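Uric acid degradation bifunctional protein TTL (Arabidopsis thaliana, PDB 2Q37) hydrolyses 5-hydroxyisourate and decarboxylates the product OHCU to (S)-allantoin, the last two steps of uric acid degradation, with the decarboxylation carried out by the domain in this structure. Local coordinates at residues F131-S136 with K148-N153; F127-I132 with E160-E165; P79-T84 with R138-M143. One frame throughout, in Å; residues are numbered along the deposited sequence.

Contact 1. Residues F131-S136 with K148-N153; sequences FIICAS and KERYEN. With 3AL (1-[(4S)-2,5-dioxoimidazolidin-4-yl]urea), chain B.
R150 starts from helix 140-150 with CG anti to its carbonyl carbon, and a bend at chi3 then turns its guanidinium toward F131 and I132; F131, with CG anti to the backbone N (chi1 175°), carries its ring across to meet it. The two side chains cross at about a right angle. Ring atom F131 CE1 sits over one guanidinium face, 3.4 Å from R150 CZ and offset toward the rim, but with the planes 53° apart this is no parallel stack. R150 CD, in turn, lies at the edge of the phenyl ring, in its plane. At the guanidinium edge, I132 O accepts two bonds: R150 NH1 gives the shorter at 2.8 Å, bent to 143° at the hydrogen, and R150 NH2 a weak one at 3.0 Å. Beyond the segments, R150 NE forms a salt bridge with E158, so the group is held from several directions and is unlikely to turn.

What R150 grips is a peptide group that also serves the ligand. While I132 O faces the arginine, I133 N of the same peptide donates to O2 of bound (S)-allantoin at 2.9 Å. F131 O accepts from ligand N1, I133 O from ligand N9, and A135 N donates to ligand O8 at 3.1 Å. The ligand bonds thus come from F131, I133 and A135, alternate residues of an extended loop. R150 stands as a second-shell residue behind it, in the (S)-allantoin site of the OHCU decarboxylase domain, where main-chain groups of the loop bind the ligand and E100 adds a side-chain bond.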
loop_
_atom_site.group_PDB
_atom_site.type_symbol
_atom_site.label_atom_id
_atom_site.label_comp_id
_atom_site.label_asym_id
_atom_site.label_seq_id
_atom_site.Cartn_x
_atom_site.Cartn_y
_atom_site.Cartn_z
ATOM N N PHE A 131 7.782 -9.935 -6.355
ATOM C CA PHE A 131 6.919 -10.118 -7.513
ATOM C C PHE A 131 5.914 -11.266 -7.229
ATOM O O PHE A 131 6.313 -12.417 -7.004
ATOM C CB PHE A 131 7.789 -10.439 -8.729
ATOM C CG PHE A 131 7.007 -10.773 -9.963
ATOM C CD1 PHE A 131 6.216 -9.808 -10.590
ATOM C CD2 PHE A 131 7.069 -12.056 -10.518
ATOM C CE1 PHE A 131 5.497 -10.124 -11.766
ATOM C CE2 PHE A 131 6.355 -12.380 -11.691
ATOM C CZ PHE A 131 5.570 -11.413 -12.314
ATOM N N ILE A 132 4.623 -10.942 -7.237
ATOM C CA ILE A 132 3.550 -11.909 -6.961
ATOM C C ILE A 132 2.738 -12.220 -8.217
ATOM O O ILE A 132 2.249 -11.325 -8.900
ATOM C CB ILE A 132 2.565 -11.373 -5.897
ATOM C CG1 ILE A 132 3.335 -10.974 -4.628
ATOM C CG2 ILE A 132 1.510 -12.448 -5.559
ATOM C CD1 ILE A 132 4.027 -12.151 -3.928
ATOM N N ILE A 133 2.597 -13.499 -8.517
ATOM C CA ILE A 133 1.849 -13.923 -9.686
ATOM C C ILE A 133 1.420 -15.345 -9.418
ATOM O O ILE A 133 2.190 -16.129 -8.852
ATOM C CB ILE A 133 2.733 -13.918 -10.958
ATOM C CG1 ILE A 133 1.865 -14.026 -12.217
ATOM C CG2 ILE A 133 3.693 -15.104 -10.933
ATOM C CD1 ILE A 133 2.678 -14.114 -13.558
ATOM N N CYS A 134 0.193 -15.673 -9.799
ATOM C CA CYS A 134 -0.304 -17.022 -9.630
ATOM C C CYS A 134 0.425 -17.822 -10.711
ATOM O O CYS A 134 0.259 -17.564 -11.897
ATOM C CB CYS A 134 -1.821 -17.057 -9.852
ATOM S SG CYS A 134 -2.622 -18.675 -9.603
ATOM N N ALA A 135 1.280 -18.752 -10.294
ATOM C CA ALA A 135 2.034 -19.610 -11.216
ATOM C C ALA A 135 1.199 -20.878 -11.373
ATOM O O ALA A 135 0.358 -21.169 -10.514
ATOM C CB ALA A 135 3.372 -19.948 -10.612
ATOM N N SER A 136 1.383 -21.641 -12.435
ATOM C CA SER A 136 0.560 -22.852 -12.538
ATOM C C SER A 136 0.818 -23.670 -13.771
ATOM O O SER A 136 1.299 -24.805 -13.702
ATOM C CB SER A 136 -0.919 -22.509 -12.484
ATOM O OG SER A 136 -1.496 -23.103 -11.334
ATOM N N LYS A 148 9.179 -8.506 -16.104
ATOM C CA LYS A 148 9.791 -7.384 -16.830
ATOM C C LYS A 148 8.708 -6.403 -17.276
ATOM O O LYS A 148 8.870 -5.180 -17.187
ATOM C CB LYS A 148 10.530 -7.873 -18.074
ATOM C CG LYS A 148 11.903 -8.442 -17.828
ATOM C CD LYS A 148 12.485 -8.951 -19.131
ATOM C CE LYS A 148 13.848 -9.574 -18.912
ATOM N NZ LYS A 148 14.090 -10.662 -19.911
ATOM N N GLU A 149 7.607 -6.953 -17.770
ATOM C CA GLU A 149 6.490 -6.149 -18.226
ATOM C C GLU A 149 6.005 -5.308 -17.036
ATOM O O GLU A 149 6.036 -4.076 -17.074
ATOM C CB GLU A 149 5.363 -7.073 -18.707
ATOM C CG GLU A 149 4.428 -6.486 -19.739
ATOM C CD GLU A 149 4.960 -6.621 -21.171
ATOM O OE1 GLU A 149 6.123 -6.213 -21.426
ATOM O OE2 GLU A 149 4.211 -7.128 -22.047
ATOM N N ARG A 150 5.591 -5.983 -15.965
ATOM C CA ARG A 150 5.059 -5.307 -14.783
ATOM C C ARG A 150 5.998 -4.327 -14.097
ATOM O O ARG A 150 5.549 -3.443 -13.363
ATOM C CB ARG A 150 4.553 -6.345 -13.778
ATOM C CG ARG A 150 3.239 -6.987 -14.213
ATOM C CD ARG A 150 2.888 -8.204 -13.383
ATOM N NE ARG A 150 2.898 -7.908 -11.958
ATOM C CZ ARG A 150 2.515 -8.766 -11.027
ATOM N NH1 ARG A 150 2.083 -9.975 -11.376
ATOM N NH2 ARG A 150 2.581 -8.419 -9.747
ATOM N N TYR A 151 7.290 -4.475 -14.350
ATOM C CA TYR A 151 8.280 -3.602 -13.754
ATOM C C TYR A 151 8.038 -2.118 -14.113
ATOM O O TYR A 151 8.397 -1.208 -13.356
ATOM C CB TYR A 151 9.672 -4.031 -14.212
ATOM C CG TYR A 151 10.788 -3.334 -13.465
ATOM C CD1 TYR A 151 11.088 -3.674 -12.151
ATOM C CD2 TYR A 151 11.527 -2.321 -14.065
ATOM C CE1 TYR A 151 12.096 -3.024 -11.455
ATOM C CE2 TYR A 151 12.536 -1.663 -13.376
ATOM C CZ TYR A 151 12.812 -2.019 -12.076
ATOM O OH TYR A 151 13.794 -1.362 -11.385
ATOM N N GLU A 152 7.419 -1.885 -15.263
ATOM C CA GLU A 152 7.139 -0.533 -15.737
ATOM C C GLU A 152 5.833 0.086 -15.227
ATOM O O GLU A 152 5.413 1.138 -15.716
ATOM C CB GLU A 152 7.119 -0.513 -17.272
ATOM C CG GLU A 152 8.308 0.175 -17.919
ATOM C CD GLU A 152 9.617 -0.537 -17.655
ATOM O OE1 GLU A 152 9.663 -1.771 -17.857
ATOM O OE2 GLU A 152 10.599 0.138 -17.258
ATOM N N ASN A 153 5.179 -0.562 -14.273
ATOM C CA ASN A 153 3.928 -0.047 -13.732
ATOM C C ASN A 153 4.228 0.892 -12.574
ATOM O O ASN A 153 5.322 0.865 -12.015
ATOM C CB ASN A 153 3.060 -1.206 -13.222
ATOM C CG ASN A 153 2.457 -2.031 -14.345
ATOM O OD1 ASN A 153 2.150 -3.212 -14.171
ATOM N ND2 ASN A 153 2.268 -1.412 -15.498
HETATM C C4 3AL B . 3.638 -17.419 -5.302
HETATM C C5 3AL B . 3.606 -18.700 -4.632
HETATM O O5 3AL B . 4.100 -19.141 -3.627
HETATM N N7 3AL B . 2.799 -19.596 -5.359
HETATM C C8 3AL B . 2.353 -18.887 -6.464
HETATM O O8 3AL B . 1.619 -19.379 -7.312
HETATM N N9 3AL B . 2.842 -17.582 -6.467
HETATM N N3 3AL B . 5.009 -16.959 -5.512
HETATM C C2 3AL B . 5.161 -15.643 -6.168
HETATM N N1 3AL B . 6.297 -15.261 -6.320
HETATM O O2 3AL B . 4.083 -14.973 -6.529
#

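Contact 2. Residues F127-I132 with E160-E165. With 3AL (1-[(4S)-2,5-dioxoimidazolidin-4-yl]urea), chain B.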
loop_
_atom_site.group_PDB
_atom_site.type_symbol
_atom_site.label_atom_id
_atom_site.label_comp_id
_atom_site.label_asym_id
_atom_site.label_seq_id
_atom_site.Cartn_x
_atom_site.Cartn_y
_atom_site.Cartn_z
ATOM N N PHE A 127 9.453 -1.803 -6.051
ATOM C CA PHE A 127 8.115 -1.817 -5.461
ATOM C C PHE A 127 7.966 -2.014 -3.960
ATOM O O PHE A 127 6.932 -1.673 -3.394
ATOM C CB PHE A 127 7.248 -2.819 -6.233
ATOM C CG PHE A 127 7.042 -2.440 -7.671
ATOM C CD1 PHE A 127 6.131 -1.441 -8.020
ATOM C CD2 PHE A 127 7.798 -3.030 -8.680
ATOM C CE1 PHE A 127 5.979 -1.032 -9.360
ATOM C CE2 PHE A 127 7.654 -2.627 -10.025
ATOM C CZ PHE A 127 6.744 -1.626 -10.365
ATOM N N GLY A 128 8.975 -2.559 -3.302
ATOM C CA GLY A 128 8.867 -2.732 -1.862
ATOM C C GLY A 128 8.361 -4.080 -1.392
ATOM O O GLY A 128 8.339 -4.348 -0.200
ATOM N N PHE A 129 7.908 -4.914 -2.315
ATOM C CA PHE A 129 7.452 -6.261 -1.983
ATOM C C PHE A 129 7.907 -7.116 -3.159
ATOM O O PHE A 129 8.275 -6.573 -4.209
ATOM C CB PHE A 129 5.928 -6.300 -1.789
ATOM C CG PHE A 129 5.156 -5.514 -2.812
ATOM C CD1 PHE A 129 4.912 -6.043 -4.093
ATOM C CD2 PHE A 129 4.670 -4.233 -2.506
ATOM C CE1 PHE A 129 4.196 -5.308 -5.054
ATOM C CE2 PHE A 129 3.949 -3.480 -3.464
ATOM C CZ PHE A 129 3.712 -4.017 -4.739
ATOM N N ILE A 130 7.917 -8.433 -2.999
ATOM C CA ILE A 130 8.365 -9.297 -4.090
ATOM C C ILE A 130 7.343 -9.395 -5.223
ATOM O O ILE A 130 6.192 -8.984 -5.081
ATOM C CB ILE A 130 8.690 -10.745 -3.593
ATOM C CG1 ILE A 130 7.448 -11.393 -2.997
ATOM C CG2 ILE A 130 9.772 -10.704 -2.535
ATOM C CD1 ILE A 130 7.610 -12.881 -2.804
ATOM N N PHE A 131 7.782 -9.935 -6.355
ATOM C CA PHE A 131 6.919 -10.118 -7.513
ATOM C C PHE A 131 5.914 -11.266 -7.229
ATOM O O PHE A 131 6.313 -12.417 -7.004
ATOM C CB PHE A 131 7.789 -10.439 -8.729
ATOM C CG PHE A 131 7.007 -10.773 -9.963
ATOM C CD1 PHE A 131 6.216 -9.808 -10.590
ATOM C CD2 PHE A 131 7.069 -12.056 -10.518
ATOM C CE1 PHE A 131 5.497 -10.124 -11.766
ATOM C CE2 PHE A 131 6.355 -12.380 -11.691
ATOM C CZ PHE A 131 5.570 -11.413 -12.314
ATOM N N ILE A 132 4.623 -10.942 -7.237
ATOM C CA ILE A 132 3.550 -11.909 -6.961
ATOM C C ILE A 132 2.738 -12.220 -8.217
ATOM O O ILE A 132 2.249 -11.325 -8.900
ATOM C CB ILE A 132 2.565 -11.373 -5.897
ATOM C CG1 ILE A 132 3.335 -10.974 -4.628
ATOM C CG2 ILE A 132 1.510 -12.448 -5.559
ATOM C CD1 ILE A 132 4.027 -12.151 -3.928
ATOM N N GLU A 160 -2.050 -3.337 -6.809
ATOM C CA GLU A 160 -3.384 -3.873 -7.068
ATOM C C GLU A 160 -3.312 -5.213 -7.763
ATOM O O GLU A 160 -4.076 -6.121 -7.453
ATOM C CB GLU A 160 -4.210 -2.945 -7.946
ATOM C CG GLU A 160 -4.928 -1.857 -7.205
ATOM C CD GLU A 160 -6.111 -1.336 -8.005
ATOM O OE1 GLU A 160 -5.931 -1.111 -9.230
ATOM O OE2 GLU A 160 -7.207 -1.161 -7.408
ATOM N N ILE A 161 -2.401 -5.303 -8.722
ATOM C CA ILE A 161 -2.186 -6.509 -9.486
ATOM C C ILE A 161 -1.701 -7.633 -8.552
ATOM O O ILE A 161 -2.192 -8.754 -8.615
ATOM C CB ILE A 161 -1.150 -6.249 -10.618
ATOM C CG1 ILE A 161 -1.721 -5.239 -11.621
ATOM C CG2 ILE A 161 -0.799 -7.554 -11.328
ATOM C CD1 ILE A 161 -0.724 -4.802 -12.707
ATOM N N ALA A 162 -0.751 -7.328 -7.680
ATOM C CA ALA A 162 -0.265 -8.327 -6.750
ATOM C C ALA A 162 -1.411 -8.810 -5.860
ATOM O O ALA A 162 -1.502 -10.009 -5.560
ATOM C CB ALA A 162 0.855 -7.759 -5.893
ATOM N N ALA A 163 -2.278 -7.890 -5.444
ATOM C CA ALA A 163 -3.399 -8.237 -4.566
ATOM C C ALA A 163 -4.324 -9.230 -5.250
ATOM O O ALA A 163 -4.851 -10.151 -4.624
ATOM C CB ALA A 163 -4.196 -6.965 -4.160
HETATM N N MSE A 164 -4.511 -9.021 -6.545
HETATM C CA MSE A 164 -5.356 -9.867 -7.368
HETATM C C MSE A 164 -4.686 -11.230 -7.619
HETATM O O MSE A 164 -5.328 -12.277 -7.524
HETATM C CB MSE A 164 -5.623 -9.156 -8.687
HETATM C CG MSE A 164 -6.512 -9.919 -9.627
HETATM SE SE MSE A 164 -6.479 -9.047 -11.342
HETATM C CE MSE A 164 -6.645 -7.171 -10.752
ATOM N N GLU A 165 -3.402 -11.206 -7.967
ATOM C CA GLU A 165 -2.665 -12.440 -8.176
ATOM C C GLU A 165 -2.717 -13.284 -6.874
ATOM O O GLU A 165 -2.931 -14.497 -6.907
ATOM C CB GLU A 165 -1.222 -12.124 -8.538
ATOM C CG GLU A 165 -1.068 -11.577 -9.927
ATOM C CD GLU A 165 -1.686 -12.495 -10.953
ATOM O OE1 GLU A 165 -1.312 -13.681 -10.974
ATOM O OE2 GLU A 165 -2.551 -12.037 -11.738
HETATM C C4 3AL B . 3.638 -17.419 -5.302
HETATM C C5 3AL B . 3.606 -18.700 -4.632
HETATM O O5 3AL B . 4.100 -19.141 -3.627
HETATM N N7 3AL B . 2.799 -19.596 -5.359
HETATM C C8 3AL B . 2.353 -18.887 -6.464
HETATM O O8 3AL B . 1.619 -19.379 -7.312
HETATM N N9 3AL B . 2.842 -17.582 -6.467
HETATM N N3 3AL B . 5.009 -16.959 -5.512
HETATM C C2 3AL B . 5.161 -15.643 -6.168
HETATM N N1 3AL B . 6.297 -15.261 -6.320
HETATM O O2 3AL B . 4.083 -14.973 -6.529
#
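I132 and A162 bring a loop and a helix unusually close, with I132 CA only 5.2 Å from A162 CA and no hydrogen bond joining the two segments. The small methyl of A162 makes this possible. It meets I132 CB at 4.0 Å, while the I132 CG2 branch, anti to its backbone N, lies 3.9 Å from A162 O. F129 comes in on the same methyl, its CE1 4.2 Å from A162 CB, the approach being oblique to the ring. F127 CB rests over one face of the F129 ring, near the rim, and F75 of helix 68-76 touches F129, I132 and A162, so the alanine is packed among apolar groups.

One helical turn further on, E165 uses its hydrocarbon part here. E165 CG lies 3.5 Å from I132 O, and E165 CB is 4.1 Å from I132 CG2. The bend at chi2 (-54°) carries the carboxylate on from I132, along the loop, to where OE1 accepts the backbone N-H of C134, and OE2 forms a salt bridge with K168. A buried acid is therefore matched by an amide and a lysine, which is likely to favour its charged form.

Behind these contacts lies the ligand. I132 CG2 is 3.7 Å from O2 of (S)-allantoin, and the I132 side chain touches H78, the proton donor of the decarboxylation. G128, with positive phi, lets the chain leave helix 110-127 and run along helix 155-178. A loop laid against a long helix in this way forms one wall of the active-site pocket in this all-helical OHCU decarboxylase domain.

Contact 3. Residues P79-T84 with R138-M143. With 3AL (1-[(4S)-2,5-dioxoimidazolidin-4-yl]urea), chain B.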
loop_
_atom_site.group_PDB
_atom_site.type_symbol
_atom_site.label_atom_id
_atom_site.label_comp_id
_atom_site.label_asym_id
_atom_site.label_seq_id
_atom_site.Cartn_x
_atom_site.Cartn_y
_atom_site.Cartn_z
ATOM N N PRO A 79 7.487 -17.680 -1.648
ATOM C CA PRO A 79 8.860 -17.787 -2.132
ATOM C C PRO A 79 8.844 -17.021 -3.471
ATOM O O PRO A 79 7.822 -16.999 -4.173
ATOM C CB PRO A 79 9.045 -19.293 -2.336
ATOM C CG PRO A 79 7.637 -19.777 -2.608
ATOM C CD PRO A 79 6.831 -18.998 -1.600
ATOM N N GLN A 80 9.954 -16.382 -3.827
ATOM C CA GLN A 80 10.006 -15.660 -5.093
ATOM C C GLN A 80 9.801 -16.654 -6.226
ATOM O O GLN A 80 9.937 -17.867 -6.032
ATOM C CB GLN A 80 11.367 -15.012 -5.297
ATOM C CG GLN A 80 11.846 -14.140 -4.175
ATOM C CD GLN A 80 13.110 -13.399 -4.565
ATOM O OE1 GLN A 80 14.085 -14.004 -5.044
ATOM N NE2 GLN A 80 13.104 -12.083 -4.372
ATOM N N ILE A 81 9.471 -16.145 -7.409
ATOM C CA ILE A 81 9.310 -17.009 -8.566
ATOM C C ILE A 81 10.720 -17.368 -9.031
ATOM O O ILE A 81 11.463 -16.515 -9.525
ATOM C CB ILE A 81 8.563 -16.296 -9.710
ATOM C CG1 ILE A 81 7.092 -16.087 -9.318
ATOM C CG2 ILE A 81 8.690 -17.107 -10.996
ATOM C CD1 ILE A 81 6.308 -17.376 -9.044
ATOM N N GLY A 82 11.085 -18.633 -8.866
ATOM C CA GLY A 82 12.412 -19.081 -9.252
ATOM C C GLY A 82 13.082 -19.758 -8.070
ATOM O O GLY A 82 14.214 -20.233 -8.158
ATOM N N ASN A 83 12.370 -19.781 -6.952
ATOM C CA ASN A 83 12.838 -20.421 -5.738
ATOM C C ASN A 83 11.752 -21.381 -5.290
ATOM O O ASN A 83 10.641 -21.369 -5.818
ATOM C CB ASN A 83 13.088 -19.394 -4.630
ATOM C CG ASN A 83 14.295 -18.541 -4.900
ATOM O OD1 ASN A 83 15.366 -19.059 -5.205
ATOM N ND2 ASN A 83 14.137 -17.226 -4.793
ATOM N N THR A 84 12.083 -22.218 -4.318
ATOM C CA THR A 84 11.126 -23.167 -3.783
ATOM C C THR A 84 10.938 -22.836 -2.306
ATOM O O THR A 84 11.737 -22.112 -1.710
ATOM C CB THR A 84 11.636 -24.611 -3.940
ATOM O OG1 THR A 84 12.863 -24.756 -3.217
ATOM C CG2 THR A 84 11.884 -24.937 -5.419
ATOM N N ARG A 138 2.233 -21.961 -15.851
ATOM C CA ARG A 138 3.193 -20.983 -16.286
ATOM C C ARG A 138 4.619 -21.485 -16.190
ATOM O O ARG A 138 4.973 -22.301 -15.332
ATOM C CB ARG A 138 3.025 -19.701 -15.477
ATOM C CG ARG A 138 1.563 -19.328 -15.239
ATOM C CD ARG A 138 1.084 -18.164 -16.090
ATOM N NE ARG A 138 0.468 -17.136 -15.243
ATOM C CZ ARG A 138 -0.721 -17.253 -14.648
ATOM N NH1 ARG A 138 -1.453 -18.360 -14.814
ATOM N NH2 ARG A 138 -1.160 -16.272 -13.846
ATOM N N THR A 139 5.423 -20.981 -17.113
ATOM C CA THR A 139 6.835 -21.285 -17.214
ATOM C C THR A 139 7.595 -20.152 -16.528
ATOM O O THR A 139 7.041 -19.069 -16.315
ATOM C CB THR A 139 7.229 -21.345 -18.689
ATOM O OG1 THR A 139 6.741 -22.568 -19.256
ATOM C CG2 THR A 139 8.731 -21.260 -18.851
ATOM N N HIS A 140 8.846 -20.398 -16.149
ATOM C CA HIS A 140 9.638 -19.339 -15.532
ATOM C C HIS A 140 9.878 -18.258 -16.578
ATOM O O HIS A 140 9.982 -17.066 -16.261
ATOM C CB HIS A 140 10.971 -19.879 -15.020
ATOM C CG HIS A 140 10.844 -20.677 -13.765
ATOM N ND1 HIS A 140 10.990 -22.046 -13.735
ATOM C CD2 HIS A 140 10.554 -20.298 -12.499
ATOM C CE1 HIS A 140 10.796 -22.478 -12.501
ATOM N NE2 HIS A 140 10.530 -21.437 -11.731
ATOM N N ALA A 141 9.942 -18.693 -17.832
ATOM C CA ALA A 141 10.153 -17.799 -18.960
ATOM C C ALA A 141 8.960 -16.840 -19.131
ATOM O O ALA A 141 9.144 -15.621 -19.280
ATOM C CB ALA A 141 10.367 -18.619 -20.228
ATOM N N GLU A 142 7.741 -17.378 -19.117
ATOM C CA GLU A 142 6.569 -16.529 -19.265
ATOM C C GLU A 142 6.487 -15.587 -18.075
ATOM O O GLU A 142 6.191 -14.398 -18.227
ATOM C CB GLU A 142 5.300 -17.364 -19.329
ATOM C CG GLU A 142 5.341 -18.439 -20.386
ATOM C CD GLU A 142 4.173 -19.381 -20.276
ATOM O OE1 GLU A 142 3.608 -19.484 -19.168
ATOM O OE2 GLU A 142 3.821 -20.026 -21.281
HETATM N N MSE A 143 6.766 -16.118 -16.888
HETATM C CA MSE A 143 6.710 -15.314 -15.677
HETATM C C MSE A 143 7.809 -14.267 -15.616
HETATM O O MSE A 143 7.599 -13.196 -15.070
HETATM C CB MSE A 143 6.749 -16.213 -14.447
HETATM C CG MSE A 143 5.500 -17.066 -14.310
HETATM SE SE MSE A 143 5.324 -17.858 -12.546
HETATM C CE MSE A 143 5.937 -19.683 -12.928
HETATM C C4 3AL B . 3.638 -17.419 -5.302
HETATM C C5 3AL B . 3.606 -18.700 -4.632
HETATM O O5 3AL B . 4.100 -19.141 -3.627
HETATM N N7 3AL B . 2.799 -19.596 -5.359
HETATM C C8 3AL B . 2.353 -18.887 -6.464
HETATM O O8 3AL B . 1.619 -19.379 -7.312
HETATM N N9 3AL B . 2.842 -17.582 -6.467
HETATM N N3 3AL B . 5.009 -16.959 -5.512
HETATM C C2 3AL B . 5.161 -15.643 -6.168
HETATM N N1 3AL B . 6.297 -15.261 -6.320
HETATM O O2 3AL B . 4.083 -14.973 -6.529
#
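I81 points its CB at helix 140-150, between H140 and M143, and there it branches. The CG2 methyl, anti to the backbone N, goes to the helix: it is 4.0 Å from H140 CD2, at the edge of the imidazole near its plane, and 3.8 Å from M143 SE, residue 143 being selenomethionine here. CG1, beside the backbone N (chi1 -70°), turns instead to the ligand and comes within 3.2 Å of N1 of (S)-allantoin. The tip, CD1, serves both sides, 3.5 Å from ligand C2 and 3.7 Å from M143 SE, with the I81 and M143 side chains crossing at about a right angle. Replacing I81 with an alanine would remove all three of these carbons and would probably leave a gap between the ureido group and M143, with the ligand freer to shift.

This is a side of the (S)-allantoin pocket in the OHCU decarboxylase domain, where the loop after helix 68-76 packs on the start of helix 140-150. The loop also supplies P79 O, which accepts ligand N1 at 3.2 Å and, more weakly, ligand N3. Next to I81, G82 has a phi of 126° and offers bare backbone to the helix, its CA lying 3.9 Å from H140 NE2. The H140 ring meets F105 edge-to-face on helix 102-105. Helix 140-150 begins with half a capping box: T139 is the N-cap residue, and its N donates to E142 OE1 at 3.1 Å, approaching from above the carboxylate plane, while the T139 side chain makes no capping bond.

All three contacts touch the one ligand within a single helical domain. The centres of contacts 1 and 2 lie about 7 Å apart, those of 1 and 3 about 10 Å, and those of 2 and 3 about 14 Å. Contacts 1 and 2 share F131 and I132 in the loop after helix 110-127, which packs against helix 140-150 in one and helix 155-178 in the other; contacts 1 and 3 both use helix 140-150. Along the chain, 79-84 comes first, then 127-136, 138-143, 148-153 and 160-165. M143 of contact 3 packs on I133 and A135 of contact 1. Pieces far apart in sequence thus close into one allantoin pocket.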